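Local coordinates for protein mevalonate kinase (Staphylococcus aureus, PDB 2X7I) that probably catalyses the ATP-dependent phosphorylation of mevalonate to 5-phosphomevalonate, at residues 54-59 with 68-73; 218-223 with 227-232; 288-293 with 301-306; 29-34 with 144-149. All coordinates share one frame; numbering follows the deposited sequence.

Interaction 1 (54-59 with 68-73); sequences IKSDVY and DHLKSL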
# COMPACT_ATOMS: atom_id res chain seq x y z
N ILE A 54 1.96 -13.65 20.64
CA ILE A 54 1.77 -12.86 19.43
C ILE A 54 2.63 -13.51 18.35
O ILE A 54 3.84 -13.62 18.49
CB ILE A 54 2.11 -11.37 19.65
CG1 ILE A 54 1.82 -10.54 18.39
CG2 ILE A 54 3.56 -11.16 20.06
CD1 ILE A 54 1.83 -9.01 18.68
N LYS A 55 1.98 -13.97 17.28
CA LYS A 55 2.67 -14.65 16.18
C LYS A 55 2.54 -13.83 14.91
O LYS A 55 1.44 -13.46 14.53
CB LYS A 55 2.08 -16.03 15.97
CG LYS A 55 2.87 -16.90 14.98
CD LYS A 55 2.20 -18.24 14.74
CE LYS A 55 3.12 -19.17 13.94
NZ LYS A 55 2.58 -20.55 13.83
N SER A 56 3.66 -13.54 14.26
CA SER A 56 3.67 -12.81 12.99
C SER A 56 4.13 -13.74 11.89
O SER A 56 5.26 -14.20 11.92
CB SER A 56 4.61 -11.62 13.04
OG SER A 56 4.00 -10.55 13.72
N ASP A 57 3.24 -14.00 10.93
CA ASP A 57 3.53 -14.87 9.79
C ASP A 57 3.81 -13.98 8.59
O ASP A 57 2.99 -13.12 8.25
CB ASP A 57 2.34 -15.78 9.45
CG ASP A 57 1.89 -16.65 10.61
OD1 ASP A 57 2.72 -17.02 11.48
OD2 ASP A 57 0.69 -17.00 10.63
N VAL A 58 4.95 -14.19 7.95
CA VAL A 58 5.28 -13.43 6.75
C VAL A 58 5.37 -14.38 5.57
O VAL A 58 6.11 -15.38 5.61
CB VAL A 58 6.56 -12.57 6.90
CG1 VAL A 58 6.28 -11.40 7.83
CG2 VAL A 58 7.74 -13.42 7.40
N TYR A 59 4.59 -14.07 4.54
CA TYR A 59 4.43 -14.94 3.40
C TYR A 59 5.43 -14.55 2.34
O TYR A 59 5.78 -13.37 2.21
CB TYR A 59 2.98 -14.91 2.89
CG TYR A 59 2.07 -15.72 3.78
CD1 TYR A 59 1.65 -16.99 3.42
CD2 TYR A 59 1.69 -15.23 5.03
CE1 TYR A 59 0.84 -17.74 4.26
CE2 TYR A 59 0.87 -15.98 5.87
CZ TYR A 59 0.45 -17.22 5.49
OH TYR A 59 -0.35 -17.94 6.34
N ASP A 68 7.26 -1.46 12.76
CA ASP A 68 5.83 -1.47 13.10
C ASP A 68 5.61 -2.31 14.35
O ASP A 68 5.60 -3.54 14.29
CB ASP A 68 5.01 -2.00 11.92
CG ASP A 68 3.56 -1.54 11.97
OD1 ASP A 68 3.23 -0.58 12.69
OD2 ASP A 68 2.73 -2.13 11.26
N HIS A 69 5.41 -1.65 15.49
CA HIS A 69 5.50 -2.29 16.79
C HIS A 69 4.13 -2.76 17.25
O HIS A 69 3.44 -2.07 17.99
CB HIS A 69 6.12 -1.32 17.81
CG HIS A 69 7.41 -0.72 17.36
ND1 HIS A 69 7.70 0.62 17.49
CD2 HIS A 69 8.50 -1.28 16.77
CE1 HIS A 69 8.91 0.86 17.02
NE2 HIS A 69 9.42 -0.28 16.57
N LEU A 70 3.77 -3.97 16.81
CA LEU A 70 2.45 -4.54 17.06
C LEU A 70 2.25 -4.91 18.53
O LEU A 70 1.12 -4.89 19.03
CB LEU A 70 2.23 -5.77 16.18
CG LEU A 70 2.61 -5.61 14.70
CD1 LEU A 70 2.03 -6.73 13.86
CD2 LEU A 70 2.18 -4.25 14.15
N LYS A 71 3.33 -5.22 19.23
CA LYS A 71 3.29 -5.51 20.67
C LYS A 71 2.67 -4.35 21.46
O LYS A 71 1.97 -4.58 22.45
CB LYS A 71 4.68 -5.85 21.20
CG LYS A 71 5.14 -7.23 20.77
CD LYS A 71 6.59 -7.57 21.11
CE LYS A 71 6.81 -9.09 20.94
NZ LYS A 71 8.22 -9.55 21.13
N SER A 72 2.91 -3.12 21.00
CA SER A 72 2.30 -1.94 21.61
C SER A 72 0.78 -1.91 21.43
O SER A 72 0.06 -1.52 22.35
CB SER A 72 2.91 -0.65 21.05
OG SER A 72 4.22 -0.46 21.57
N LEU A 73 0.30 -2.31 20.25
CA LEU A 73 -1.14 -2.36 20.01
C LEU A 73 -1.82 -3.40 20.91
O LEU A 73 -2.89 -3.15 21.44
CB LEU A 73 -1.46 -2.65 18.53
CG LEU A 73 -0.98 -1.63 17.49
CD1 LEU A 73 -1.56 -1.95 16.11
CD2 LEU A 73 -1.29 -0.19 17.92
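Ile-54 lays the end of its side chain over Leu-70 and Lys-71. Its CG1 stands anti to the backbone N (chi1 -177°), which carries CD1 across to Leu-70, where it lies 4.1 Å from Leu-70 CB; the two side chains meet at roughly a right angle. The other branch takes a different neighbour: Ile-54 CG2 rests 4.0 Å from Lys-71 CE, against the last methylene of an extended lysine chain. A beta-branched isoleucine suits this place because its two arms can serve two consecutive residues. Two residues along the strand, on the same face, Ser-56 approaches more loosely, its OG 4.3 Å from Leu-70 CD1. Leu-70 also packs on Ile-91 and Val-107, so it fills the space where strand 53-58, strand 87-93 and helix 103-119 come together. The pairing belongs to a beta-alpha-beta unit: strand 53-58, helix 70-80 and strand 87-93, with the two strands parallel. No hydrogen bond or charge pair joins the segments. The contact is a modest hydrophobic patch at the surface, where a lysine can lend its aliphatic chain to the packing, and its cohesion must rest on van der Waals contact and the exclusion of water.

Interaction 2 (218-223 with 227-232); sequences SDVIEH and EALADI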
# COMPACT_ATOMS: atom_id res chain seq x y z
N SER A 218 -6.67 12.61 -12.02
CA SER A 218 -7.95 12.62 -11.32
C SER A 218 -9.10 12.53 -12.31
O SER A 218 -10.00 11.73 -12.12
CB SER A 218 -8.08 13.87 -10.44
OG SER A 218 -8.00 15.07 -11.20
N ASP A 219 -9.05 13.35 -13.36
CA ASP A 219 -10.08 13.31 -14.40
C ASP A 219 -10.05 12.00 -15.18
O ASP A 219 -11.09 11.37 -15.40
CB ASP A 219 -9.93 14.50 -15.36
CG ASP A 219 -10.51 15.78 -14.79
OD1 ASP A 219 -9.72 16.66 -14.38
OD2 ASP A 219 -11.77 15.90 -14.76
N VAL A 220 -8.86 11.59 -15.58
CA VAL A 220 -8.64 10.31 -16.26
C VAL A 220 -9.24 9.13 -15.49
O VAL A 220 -9.83 8.24 -16.09
CB VAL A 220 -7.12 10.09 -16.50
CG1 VAL A 220 -6.77 8.61 -16.55
CG2 VAL A 220 -6.68 10.82 -17.77
N ILE A 221 -9.11 9.14 -14.17
CA ILE A 221 -9.66 8.08 -13.32
C ILE A 221 -11.17 8.20 -13.19
O ILE A 221 -11.89 7.20 -13.26
CB ILE A 221 -8.96 8.08 -11.93
CG1 ILE A 221 -7.64 7.32 -12.03
CG2 ILE A 221 -9.85 7.45 -10.86
CD1 ILE A 221 -6.54 7.88 -11.16
N GLU A 222 -11.66 9.42 -13.00
CA GLU A 222 -13.10 9.68 -12.93
C GLU A 222 -13.85 9.26 -14.21
O GLU A 222 -15.05 8.95 -14.15
CB GLU A 222 -13.36 11.16 -12.66
CG GLU A 222 -13.01 11.61 -11.25
CD GLU A 222 -12.74 13.10 -11.15
OE1 GLU A 222 -13.34 13.89 -11.91
OE2 GLU A 222 -11.92 13.50 -10.30
N HIS A 223 -13.16 9.27 -15.35
CA HIS A 223 -13.80 8.97 -16.64
C HIS A 223 -13.32 7.63 -17.23
O HIS A 223 -13.57 7.33 -18.40
CB HIS A 223 -13.60 10.14 -17.61
CG HIS A 223 -14.08 11.46 -17.07
ND1 HIS A 223 -15.39 11.67 -16.68
CD2 HIS A 223 -13.43 12.62 -16.83
CE1 HIS A 223 -15.52 12.91 -16.23
NE2 HIS A 223 -14.35 13.50 -16.31
N GLU A 227 -5.96 4.13 -21.27
CA GLU A 227 -4.95 4.66 -22.20
C GLU A 227 -4.34 5.99 -21.72
O GLU A 227 -3.11 6.18 -21.79
CB GLU A 227 -5.51 4.80 -23.63
CG GLU A 227 -6.88 5.54 -23.78
CD GLU A 227 -6.78 7.04 -24.12
OE1 GLU A 227 -7.78 7.60 -24.62
OE2 GLU A 227 -5.72 7.65 -23.88
N ALA A 228 -5.18 6.90 -21.23
CA ALA A 228 -4.70 8.19 -20.75
C ALA A 228 -3.85 8.04 -19.49
O ALA A 228 -2.86 8.74 -19.31
CB ALA A 228 -5.85 9.13 -20.51
N LEU A 229 -4.24 7.12 -18.60
CA LEU A 229 -3.42 6.83 -17.42
C LEU A 229 -2.07 6.25 -17.84
O LEU A 229 -1.05 6.53 -17.22
CB LEU A 229 -4.13 5.88 -16.45
CG LEU A 229 -3.46 5.75 -15.08
CD1 LEU A 229 -3.42 7.08 -14.33
CD2 LEU A 229 -4.15 4.69 -14.23
N ALA A 230 -2.06 5.44 -18.89
CA ALA A 230 -0.81 4.94 -19.47
C ALA A 230 0.09 6.10 -19.95
O ALA A 230 1.28 6.16 -19.62
CB ALA A 230 -1.11 3.98 -20.63
N ASP A 231 -0.49 7.03 -20.70
CA ASP A 231 0.20 8.25 -21.11
C ASP A 231 0.81 8.95 -19.89
O ASP A 231 2.02 9.20 -19.85
CB ASP A 231 -0.78 9.16 -21.85
CG ASP A 231 -0.19 10.52 -22.19
OD1 ASP A 231 1.04 10.72 -22.07
OD2 ASP A 231 -0.97 11.40 -22.60
N ILE A 232 -0.02 9.22 -18.89
CA ILE A 232 0.42 9.90 -17.66
C ILE A 232 1.55 9.15 -16.94
O ILE A 232 2.50 9.78 -16.50
CB ILE A 232 -0.79 10.14 -16.71
CG1 ILE A 232 -1.70 11.22 -17.31
CG2 ILE A 232 -0.32 10.56 -15.33
CD1 ILE A 232 -3.05 11.31 -16.66
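Val-220 fits its two methyls against Ala-228, Leu-229 and Ile-232 across a helical hairpin, in which helix 203-222 turns through a short connection into helix 226-243. The local axes lie 156° apart in direction, close to antiparallel, and approach to 9.4 Å. Val-220 CB stands back from the partner helix, 4.3 Å from Ala-228 CB, and the branching at this atom splits the contact in two. CG1, on the arm anti to the backbone N (chi1 152°), passes to Leu-229, lying 3.6 Å from Leu-229 N and 3.8 Å from Leu-229 CB, so it touches the helix backbone as well as the base of a side chain. CG2 goes the other way and meets Ala-228 CB at 3.3 Å, closer than two methyl carbons normally come; that pair marks a tight spot, though its exact spacing deserves caution.

The residue types follow from this geometry. Alanine at 228 has only a methyl to offer, so the valine can sit close to the helix surface, and valine itself is short and broad enough to fill the width between neighbouring residues. Leu-229 turns its longer chain on to Leu-172, and Ile-232 reaches Ile-18, so the hairpin's inner side merges with the protein interior. On the first helix, Ile-221 continues the packing toward Ile-30 and Leu-170. The last apolar pair of the contact joins two side chains that slide past each other in opposite directions, Val-220 CG2 lying 3.8 Å from Ile-232 CD1.

Interaction 3 (288-293 with 301-306); sequences NIVKAV and TWIENL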
# COMPACT_ATOMS: atom_id res chain seq x y z
N ASN A 288 2.57 -12.69 -18.06
CA ASN A 288 3.81 -12.76 -18.82
C ASN A 288 4.85 -11.77 -18.30
O ASN A 288 6.04 -12.09 -18.23
CB ASN A 288 3.55 -12.50 -20.31
CG ASN A 288 2.69 -13.58 -20.95
OD1 ASN A 288 2.38 -14.60 -20.33
ND2 ASN A 288 2.30 -13.35 -22.19
N ILE A 289 4.40 -10.57 -17.95
CA ILE A 289 5.28 -9.56 -17.37
C ILE A 289 5.85 -10.06 -16.05
O ILE A 289 7.05 -9.93 -15.81
CB ILE A 289 4.54 -8.22 -17.13
CG1 ILE A 289 4.28 -7.51 -18.46
CG2 ILE A 289 5.34 -7.31 -16.20
CD1 ILE A 289 3.21 -6.44 -18.38
N VAL A 290 4.99 -10.64 -15.21
CA VAL A 290 5.41 -11.15 -13.91
C VAL A 290 6.54 -12.15 -14.07
O VAL A 290 7.59 -11.99 -13.47
CB VAL A 290 4.22 -11.80 -13.14
CG1 VAL A 290 4.72 -12.70 -12.02
CG2 VAL A 290 3.30 -10.71 -12.58
N LYS A 291 6.33 -13.17 -14.90
CA LYS A 291 7.33 -14.20 -15.06
C LYS A 291 8.65 -13.65 -15.59
O LYS A 291 9.71 -13.97 -15.06
CB LYS A 291 6.83 -15.34 -15.95
CG LYS A 291 5.69 -16.20 -15.34
CD LYS A 291 6.00 -16.73 -13.92
CE LYS A 291 5.68 -18.24 -13.76
NZ LYS A 291 4.54 -18.75 -14.58
N ALA A 292 8.59 -12.80 -16.61
CA ALA A 292 9.81 -12.21 -17.19
C ALA A 292 10.58 -11.34 -16.19
O ALA A 292 11.81 -11.33 -16.20
CB ALA A 292 9.46 -11.40 -18.43
N VAL A 293 9.85 -10.61 -15.34
CA VAL A 293 10.46 -9.69 -14.38
C VAL A 293 11.02 -10.42 -13.15
O VAL A 293 12.04 -10.01 -12.60
CB VAL A 293 9.47 -8.56 -13.94
CG1 VAL A 293 8.42 -9.09 -12.99
CG2 VAL A 293 10.22 -7.45 -13.29
N THR A 301 6.32 -9.76 -6.71
CA THR A 301 5.37 -9.14 -7.62
C THR A 301 3.92 -9.39 -7.23
O THR A 301 3.62 -10.31 -6.49
CB THR A 301 5.58 -9.62 -9.08
OG1 THR A 301 5.45 -11.05 -9.13
CG2 THR A 301 6.96 -9.20 -9.59
N TRP A 302 3.03 -8.51 -7.70
CA TRP A 302 1.58 -8.68 -7.54
C TRP A 302 0.86 -8.22 -8.81
O TRP A 302 1.32 -7.32 -9.51
CB TRP A 302 1.04 -7.83 -6.38
CG TRP A 302 1.63 -8.08 -5.03
CD1 TRP A 302 1.12 -8.87 -4.05
CD2 TRP A 302 2.83 -7.50 -4.49
NE1 TRP A 302 1.93 -8.83 -2.93
CE2 TRP A 302 2.98 -8.00 -3.18
CE3 TRP A 302 3.79 -6.62 -5.00
CZ2 TRP A 302 4.06 -7.64 -2.37
CZ3 TRP A 302 4.85 -6.27 -4.19
CH2 TRP A 302 4.98 -6.77 -2.89
N ILE A 303 -0.29 -8.83 -9.09
CA ILE A 303 -1.14 -8.40 -10.18
C ILE A 303 -2.39 -7.78 -9.59
O ILE A 303 -3.12 -8.42 -8.84
CB ILE A 303 -1.50 -9.56 -11.13
CG1 ILE A 303 -0.26 -10.07 -11.86
CG2 ILE A 303 -2.55 -9.11 -12.13
CD1 ILE A 303 -0.48 -11.33 -12.67
N GLU A 304 -2.62 -6.51 -9.92
CA GLU A 304 -3.79 -5.78 -9.48
C GLU A 304 -4.76 -5.60 -10.65
O GLU A 304 -4.41 -4.98 -11.66
CB GLU A 304 -3.36 -4.41 -8.95
CG GLU A 304 -4.48 -3.57 -8.31
CD GLU A 304 -4.92 -4.06 -6.94
OE1 GLU A 304 -4.20 -4.89 -6.33
OE2 GLU A 304 -5.99 -3.61 -6.47
N ASN A 305 -5.96 -6.15 -10.51
CA ASN A 305 -7.07 -5.84 -11.43
C ASN A 305 -7.57 -4.44 -11.09
O ASN A 305 -7.82 -4.15 -9.92
CB ASN A 305 -8.20 -6.85 -11.28
CG ASN A 305 -9.27 -6.72 -12.37
OD1 ASN A 305 -9.41 -5.68 -13.03
ND2 ASN A 305 -10.03 -7.79 -12.55
N LEU A 306 -7.72 -3.59 -12.10
CA LEU A 306 -8.10 -2.20 -11.84
C LEU A 306 -9.61 -1.98 -11.86
O LEU A 306 -10.07 -0.84 -11.84
CB LEU A 306 -7.36 -1.25 -12.77
CG LEU A 306 -5.83 -1.23 -12.62
CD1 LEU A 306 -5.22 -0.18 -13.55
CD2 LEU A 306 -5.38 -0.98 -11.18
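Helix 288-293 runs almost antiparallel to strand 301-305, at 169° with the axes 9.2 Å apart, and the backbones come nearest at Val-290 and Thr-301. Val-290 is the centre of the contact and faces the strand with both methyls. Its CG1 lies 3.4 Å from Thr-301 OG1, a carbon-to-oxygen packing contact, while CG2 settles 3.7 Å from Ile-303 CG1 and touches the CD1 beyond it. One turn further on, Val-293 CG1 and Thr-301 CG2 meet tip to tip at 3.7 Å.

Threonine suits its place because its two branches do different work. With chi1 at 58°, OG1 sits between the backbone N and carbonyl carbon, and CG2 is left to face Val-293. The hydroxyl is satisfied by a hydrogen bond with Glu-294 OE1, from the same helix just past Val-293, so a polar group is accommodated within a mainly apolar contact. Ile-303, on the same face of the strand, bends its CG1 arm toward the helix and extends the packing to Leu-283, Ala-286 and Lys-287.

Strand 300-305 is an outer strand of the four-stranded antiparallel sheet and pairs with strand 175-180; the strand order and helix connections fit the ferredoxin-like C-terminal domain of GHMP kinases. Helix 283-295 packs on this sheet beside helix 248-259, with Val-293 touching both Ile-179 and Leu-253, while Trp-302 points to the other side and meets Phe-34 edge-to-face.

Interaction 4 (29-34 with 144-149); sequences AIAVPF and SGIDTQ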
# COMPACT_ATOMS: atom_id res chain seq x y z
N ALA A 29 -1.35 13.98 -4.82
CA ALA A 29 -1.25 12.54 -4.83
C ALA A 29 -2.56 11.88 -5.29
O ALA A 29 -3.65 12.43 -5.12
CB ALA A 29 -0.87 12.02 -3.43
N ILE A 30 -2.44 10.68 -5.87
CA ILE A 30 -3.58 9.81 -6.07
C ILE A 30 -3.29 8.43 -5.46
O ILE A 30 -2.44 7.69 -5.95
CB ILE A 30 -3.93 9.66 -7.56
CG1 ILE A 30 -4.40 11.02 -8.10
CG2 ILE A 30 -5.00 8.58 -7.74
CD1 ILE A 30 -5.50 10.94 -9.14
N ALA A 31 -4.01 8.11 -4.39
CA ALA A 31 -3.89 6.83 -3.72
C ALA A 31 -5.11 5.97 -4.07
O ALA A 31 -6.21 6.49 -4.24
CB ALA A 31 -3.81 7.02 -2.24
N VAL A 32 -4.90 4.66 -4.20
CA VAL A 32 -5.99 3.72 -4.45
C VAL A 32 -5.77 2.48 -3.59
O VAL A 32 -4.63 2.17 -3.24
CB VAL A 32 -6.07 3.27 -5.94
CG1 VAL A 32 -6.33 4.45 -6.84
CG2 VAL A 32 -4.80 2.52 -6.36
N PRO A 33 -6.85 1.74 -3.29
CA PRO A 33 -6.72 0.48 -2.56
C PRO A 33 -5.83 -0.50 -3.31
O PRO A 33 -5.88 -0.55 -4.53
CB PRO A 33 -8.15 -0.06 -2.49
CG PRO A 33 -9.03 1.09 -2.76
CD PRO A 33 -8.26 2.02 -3.64
N PHE A 34 -5.01 -1.25 -2.59
CA PHE A 34 -4.18 -2.29 -3.18
C PHE A 34 -4.76 -3.64 -2.75
O PHE A 34 -4.36 -4.22 -1.75
CB PHE A 34 -2.72 -2.11 -2.72
CG PHE A 34 -1.75 -3.14 -3.24
CD1 PHE A 34 -1.81 -3.59 -4.55
CD2 PHE A 34 -0.74 -3.63 -2.42
CE1 PHE A 34 -0.90 -4.51 -5.02
CE2 PHE A 34 0.17 -4.55 -2.89
CZ PHE A 34 0.09 -4.99 -4.19
N SER A 144 -0.99 7.86 8.80
CA SER A 144 -1.08 8.30 7.42
C SER A 144 -2.56 8.47 7.10
O SER A 144 -3.28 7.50 6.92
CB SER A 144 -0.41 7.30 6.49
OG SER A 144 -0.51 7.74 5.14
N GLY A 145 -3.01 9.72 7.09
CA GLY A 145 -4.40 10.04 6.79
C GLY A 145 -4.86 9.52 5.44
O GLY A 145 -5.94 8.94 5.32
N ILE A 146 -4.03 9.72 4.42
CA ILE A 146 -4.40 9.28 3.07
C ILE A 146 -4.50 7.75 2.97
O ILE A 146 -5.45 7.24 2.39
CB ILE A 146 -3.45 9.86 1.98
CG1 ILE A 146 -4.03 9.59 0.58
CG2 ILE A 146 -2.04 9.28 2.09
CD1 ILE A 146 -3.42 10.46 -0.54
N ASP A 147 -3.53 7.04 3.56
CA ASP A 147 -3.50 5.58 3.51
C ASP A 147 -4.73 5.02 4.24
O ASP A 147 -5.43 4.18 3.70
CB ASP A 147 -2.24 5.01 4.17
CG ASP A 147 -0.93 5.39 3.46
OD1 ASP A 147 -0.95 6.24 2.53
OD2 ASP A 147 0.13 4.84 3.84
N THR A 148 -5.00 5.50 5.44
CA THR A 148 -6.11 5.00 6.22
C THR A 148 -7.47 5.26 5.54
O THR A 148 -8.33 4.39 5.50
CB THR A 148 -6.13 5.58 7.65
OG1 THR A 148 -4.86 5.37 8.27
CG2 THR A 148 -7.22 4.92 8.49
N GLN A 149 -7.65 6.46 5.02
CA GLN A 149 -8.90 6.80 4.35
C GLN A 149 -9.09 6.00 3.06
O GLN A 149 -10.18 5.50 2.79
CB GLN A 149 -8.98 8.31 4.08
CG GLN A 149 -10.19 8.76 3.25
CD GLN A 149 -11.54 8.41 3.88
OE1 GLN A 149 -11.62 8.03 5.04
NE2 GLN A 149 -12.62 8.57 3.09
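Ile-146 packs against the two alanines of strand 29-34, and the fit is closest at Ala-31. With CG1 anti to the backbone N (chi1 -169°), the longer arm of the isoleucine reaches down to the strand, and Ile-146 CG1 comes to 3.8 Å from Ala-31 CB. The end of the same arm sits over the gap between the two alanine methyls. There Ile-146 CD1 touches the methyl of Ala-31 and, more slackly, lies 4.2 Å from Ala-29 CB. Alternate residues of a strand share a face, so the small side chains of both alanines turn to the helix and leave room for one large isoleucine.

The solvent side of the helix is at Gly-145, which is exposed, and Gln-149, which is partly so, its NE2 making a weak hydrogen bond to Thr-166 OG1. At the helix start Ser-144 is the N-cap: its OG accepts a weak bond from Asp-147 N, 3.5 Å long with an N-H...O angle of 155°. Asp-147 forms a salt bridge through OD2 with Lys-14 NZ, an aspartate-lysine pair reminiscent of that in the active sites of other mevalonate kinases.

Around the buried core, Ile-146 also touches Val-23, Val-157 and Phe-159, so strand 157-160, which pairs antiparallel with strand 29-45, shares the same helix face. Thr-148 leans on helix 125-140 and bonds to Glu-136, while Ile-30 on the strand's reverse side packs on helix 203-222.

How the interactions relate
From the N terminus, strand 29-34 comes first but waits more than a hundred residues for its partner, so interaction 4 closes the longest loop. Within that loop interaction 1 opens and closes early, joining a strand of the same mixed sheet to the helix that follows it. The later contacts are in series and close short loops: interaction 2 brings two consecutive helices together, and interaction 3 sets the last long helix against the final strand. None cross. Strand 29-34 links the two halves of the fold: Ile-30 touches Ser-218 and Ile-221 of interaction 2, while Phe-34 packs on Trp-302 and Glu-304 of interaction 3. Interactions 1 and 2 lie on opposite sides of the molecule's centre.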